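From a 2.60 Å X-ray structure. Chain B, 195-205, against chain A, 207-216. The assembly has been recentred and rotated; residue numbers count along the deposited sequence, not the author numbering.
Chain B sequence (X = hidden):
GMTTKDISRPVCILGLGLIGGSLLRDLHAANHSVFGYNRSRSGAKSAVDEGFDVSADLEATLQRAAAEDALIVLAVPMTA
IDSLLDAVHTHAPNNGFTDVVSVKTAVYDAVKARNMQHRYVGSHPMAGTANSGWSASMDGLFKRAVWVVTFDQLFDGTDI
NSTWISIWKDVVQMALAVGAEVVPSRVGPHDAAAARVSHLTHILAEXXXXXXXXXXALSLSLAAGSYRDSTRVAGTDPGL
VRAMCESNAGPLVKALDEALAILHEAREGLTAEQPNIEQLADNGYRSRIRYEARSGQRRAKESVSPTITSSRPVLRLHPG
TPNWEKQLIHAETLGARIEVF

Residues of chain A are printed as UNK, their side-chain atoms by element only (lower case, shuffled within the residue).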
# COMPACT_ATOMS: atom_id res chain seq x y z
N ALA B 195 -16.41 -3.17 -3.96
CA ALA B 195 -15.77 -4.45 -4.23
C ALA B 195 -14.40 -4.20 -4.88
O ALA B 195 -13.39 -4.76 -4.46
CB ALA B 195 -16.66 -5.34 -5.13
N ARG B 196 -14.39 -3.32 -5.87
CA ARG B 196 -13.19 -3.03 -6.66
C ARG B 196 -12.10 -2.26 -5.93
O ARG B 196 -10.96 -2.69 -5.92
CB ARG B 196 -13.57 -2.24 -7.92
CG ARG B 196 -14.38 -3.03 -8.94
CD ARG B 196 -14.86 -2.16 -10.09
NE ARG B 196 -15.56 -2.96 -11.08
CZ ARG B 196 -14.96 -3.70 -12.01
NH1 ARG B 196 -13.64 -3.75 -12.10
NH2 ARG B 196 -15.70 -4.39 -12.86
N VAL B 197 -12.46 -1.13 -5.33
CA VAL B 197 -11.49 -0.19 -4.76
C VAL B 197 -11.22 -0.32 -3.26
O VAL B 197 -10.26 0.27 -2.77
CB VAL B 197 -11.90 1.27 -5.04
CG1 VAL B 197 -12.02 1.50 -6.54
CG2 VAL B 197 -13.21 1.62 -4.34
N SER B 198 -12.06 -1.07 -2.54
CA SER B 198 -11.84 -1.31 -1.10
C SER B 198 -11.69 -2.79 -0.74
O SER B 198 -10.74 -3.18 -0.07
CB SER B 198 -12.98 -0.71 -0.29
OG SER B 198 -12.86 -1.07 1.08
N HIS B 199 -12.64 -3.62 -1.16
CA HIS B 199 -12.61 -5.02 -0.76
C HIS B 199 -11.51 -5.78 -1.47
O HIS B 199 -10.73 -6.47 -0.82
CB HIS B 199 -13.98 -5.67 -0.93
CG HIS B 199 -15.08 -4.92 -0.26
ND1 HIS B 199 -16.39 -4.99 -0.68
CD2 HIS B 199 -15.06 -4.05 0.77
CE1 HIS B 199 -17.14 -4.21 0.09
NE2 HIS B 199 -16.35 -3.63 0.98
N LEU B 200 -11.41 -5.66 -2.79
CA LEU B 200 -10.32 -6.31 -3.50
C LEU B 200 -8.99 -5.85 -2.93
O LEU B 200 -8.07 -6.64 -2.80
CB LEU B 200 -10.35 -6.00 -4.99
CG LEU B 200 -9.23 -6.62 -5.84
CD1 LEU B 200 -9.37 -8.13 -5.87
CD2 LEU B 200 -9.26 -6.06 -7.25
N THR B 201 -8.90 -4.57 -2.57
CA THR B 201 -7.69 -4.02 -1.98
C THR B 201 -7.26 -4.81 -0.75
O THR B 201 -6.07 -5.12 -0.56
CB THR B 201 -7.88 -2.55 -1.57
OG1 THR B 201 -8.52 -1.82 -2.63
CG2 THR B 201 -6.53 -1.90 -1.19
N HIS B 202 -8.24 -5.13 0.09
CA HIS B 202 -7.97 -5.91 1.28
C HIS B 202 -7.50 -7.31 0.90
O HIS B 202 -6.44 -7.74 1.34
CB HIS B 202 -9.19 -5.95 2.20
CG HIS B 202 -9.36 -4.72 3.04
ND1 HIS B 202 -9.82 -3.52 2.53
CD2 HIS B 202 -9.11 -4.49 4.35
CE1 HIS B 202 -9.86 -2.62 3.49
NE2 HIS B 202 -9.43 -3.18 4.60
N ILE B 203 -8.28 -7.99 0.07
CA ILE B 203 -7.92 -9.33 -0.39
C ILE B 203 -6.49 -9.38 -0.90
O ILE B 203 -5.71 -10.23 -0.51
CB ILE B 203 -8.85 -9.84 -1.53
CG1 ILE B 203 -10.30 -9.98 -1.03
CG2 ILE B 203 -8.36 -11.16 -2.08
CD1 ILE B 203 -10.44 -10.85 0.20
N LEU B 204 -6.13 -8.44 -1.77
CA LEU B 204 -4.79 -8.43 -2.34
C LEU B 204 -3.71 -8.15 -1.30
O LEU B 204 -2.61 -8.67 -1.40
CB LEU B 204 -4.69 -7.45 -3.51
CG LEU B 204 -5.60 -7.73 -4.71
CD1 LEU B 204 -5.43 -6.60 -5.69
CD2 LEU B 204 -5.32 -9.10 -5.37
N ALA B 205 -4.03 -7.34 -0.30
CA ALA B 205 -3.07 -7.04 0.76
C ALA B 205 -2.83 -8.26 1.66
O ALA B 205 -1.68 -8.54 2.05
CB ALA B 205 -3.55 -5.88 1.58
N UNK A 207 -2.23 -4.43 -11.20
CA UNK A 207 -3.47 -5.17 -11.34
C UNK A 207 -4.64 -4.45 -10.68
O UNK A 207 -5.71 -4.35 -11.26
c UNK A 207 -3.35 -6.57 -10.70
c UNK A 207 -4.58 -7.40 -11.03
o UNK A 207 -2.18 -7.23 -11.19
N UNK A 208 -4.40 -3.94 -9.47
CA UNK A 208 -5.43 -3.25 -8.71
C UNK A 208 -5.85 -1.97 -9.39
O UNK A 208 -7.03 -1.64 -9.42
c UNK A 208 -5.28 -1.80 -5.05
c UNK A 208 -7.19 -2.99 -6.18
c UNK A 208 -4.93 -2.96 -7.29
c UNK A 208 -5.92 -2.19 -6.39
N UNK A 209 -4.89 -1.24 -9.95
CA UNK A 209 -5.21 0.02 -10.62
C UNK A 209 -6.13 -0.20 -11.81
O UNK A 209 -7.04 0.59 -12.06
c UNK A 209 -3.96 0.77 -11.03
N UNK A 210 -5.88 -1.28 -12.55
CA UNK A 210 -6.67 -1.61 -13.73
C UNK A 210 -8.09 -1.99 -13.32
O UNK A 210 -9.06 -1.44 -13.87
c UNK A 210 -6.04 -2.75 -14.54
c UNK A 210 -3.92 -3.43 -15.76
c UNK A 210 -4.72 -2.30 -15.16
c UNK A 210 -6.99 -3.20 -15.65
N UNK A 211 -8.22 -2.91 -12.36
CA UNK A 211 -9.53 -3.35 -11.89
C UNK A 211 -10.36 -2.18 -11.35
O UNK A 211 -11.59 -2.14 -11.51
c UNK A 211 -8.72 -5.69 -11.42
c UNK A 211 -10.84 -4.87 -10.32
c UNK A 211 -9.44 -4.47 -10.83
N UNK A 212 -9.69 -1.22 -10.72
CA UNK A 212 -10.36 -0.02 -10.22
C UNK A 212 -10.77 0.90 -11.35
O UNK A 212 -11.91 1.39 -11.39
N UNK A 213 -9.84 1.14 -12.27
CA UNK A 213 -10.11 1.95 -13.45
C UNK A 213 -11.25 1.36 -14.28
O UNK A 213 -12.08 2.09 -14.81
o UNK A 213 -9.42 4.10 -15.51
c UNK A 213 -8.86 2.09 -14.32
c UNK A 213 -9.11 2.89 -15.59
o UNK A 213 -9.00 2.29 -16.68
N UNK A 214 -11.28 0.03 -14.39
CA UNK A 214 -12.36 -0.67 -15.10
C UNK A 214 -13.73 -0.32 -14.55
O UNK A 214 -14.72 -0.33 -15.29
c UNK A 214 -11.04 -2.71 -15.91
c UNK A 214 -12.19 -2.19 -15.04
o UNK A 214 -10.39 -1.96 -16.65
n UNK A 214 -10.79 -4.00 -15.81
N UNK A 215 -13.80 -0.01 -13.25
CA UNK A 215 -15.06 0.35 -12.59
C UNK A 215 -15.65 1.69 -13.00
O UNK A 215 -16.80 2.00 -12.66
N UNK A 216 -14.86 2.51 -13.70
CA UNK A 216 -15.33 3.79 -14.18
C UNK A 216 -15.40 4.87 -13.12
O UNK A 216 -14.71 4.79 -12.10

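Position 207 carries three side-chain atoms, one carbon bearing an oxygen and a second carbon. That branching at the first carbon is threonine's alone. Thr A207 points toward chain B, but its nearest approach is 5.4 Å, from CB to Leu B204 CD1, and its hydroxyl is hydrogen-bonded elsewhere in the structure.

Position 208 has four carbons, forked at the second. One terminal carbon lies 3.9 Å from Leu B200 CD2, 4.0 Å from Thr B201 OG1 and 3.8 Å from Arg B196 O, while CB packs 4.0 Å from Leu B204 CD1. This is leucine, and the terminal carbon is CD1. The CA-to-CB bond of Leu A208 leaves sideways, but with chi1 t and chi2 p the end of the side chain comes nearer chain B.

Position 209 has a single carbon, hence alanine; Ala A209 is out of reach of chain B. Position 210 has four carbons forked at the first, one arm two carbons long, the signature of isoleucine. Ile A210 points away.

At position 211 one carbon carries two others, three in all. One outer carbon sits 3.7 Å from Leu B200 CD2, and the backbone O accepts a hydrogen bond from Arg B196 NH1 at 2.7 Å, with an N-H...O angle of 139°. This is valine, and the outer carbon is Val A211 CG1.

No side-chain atom exists at position 212. Its CA lies 4.3 Å from Val B197 CG1 and 5.5 Å from Arg B196 CA, a close approach of backbones. It is Gly A212.

Position 213 has two carbons, the second bearing two oxygens: aspartate. Asp A213 points away, and both oxygens are hydrogen-bonded elsewhere in the structure. Position 214 has two carbons, the second carrying one oxygen and one nitrogen; its CB is 3.6 Å from Arg B196 NH1. It is Asn A214.

Position 215 is bare. Its CA lies 3.5 Å from Arg B196 CD, and an ideal CB would fall 2.7 Å from that same CD, a clash. It is Gly A215. Position 216 is also bare; its phi of 77° favours glycine, and Gly A216 makes no contact.

The two helices run nearly antiparallel, at 151°, with axes 8.6 Å apart at closest approach. Leu B200 and Leu B204 meet Leu A208, and Leu B200 also meets Val A211, forming an apolar seam. At one end, Arg B196 reaches across to chain A: Gly A215 CA and Asn A214 C cover one face of its guanidinium, while Val A211 O lies at the edge, where an N-H can reach it.

Chain A 207-216: TLAIVGDNGG
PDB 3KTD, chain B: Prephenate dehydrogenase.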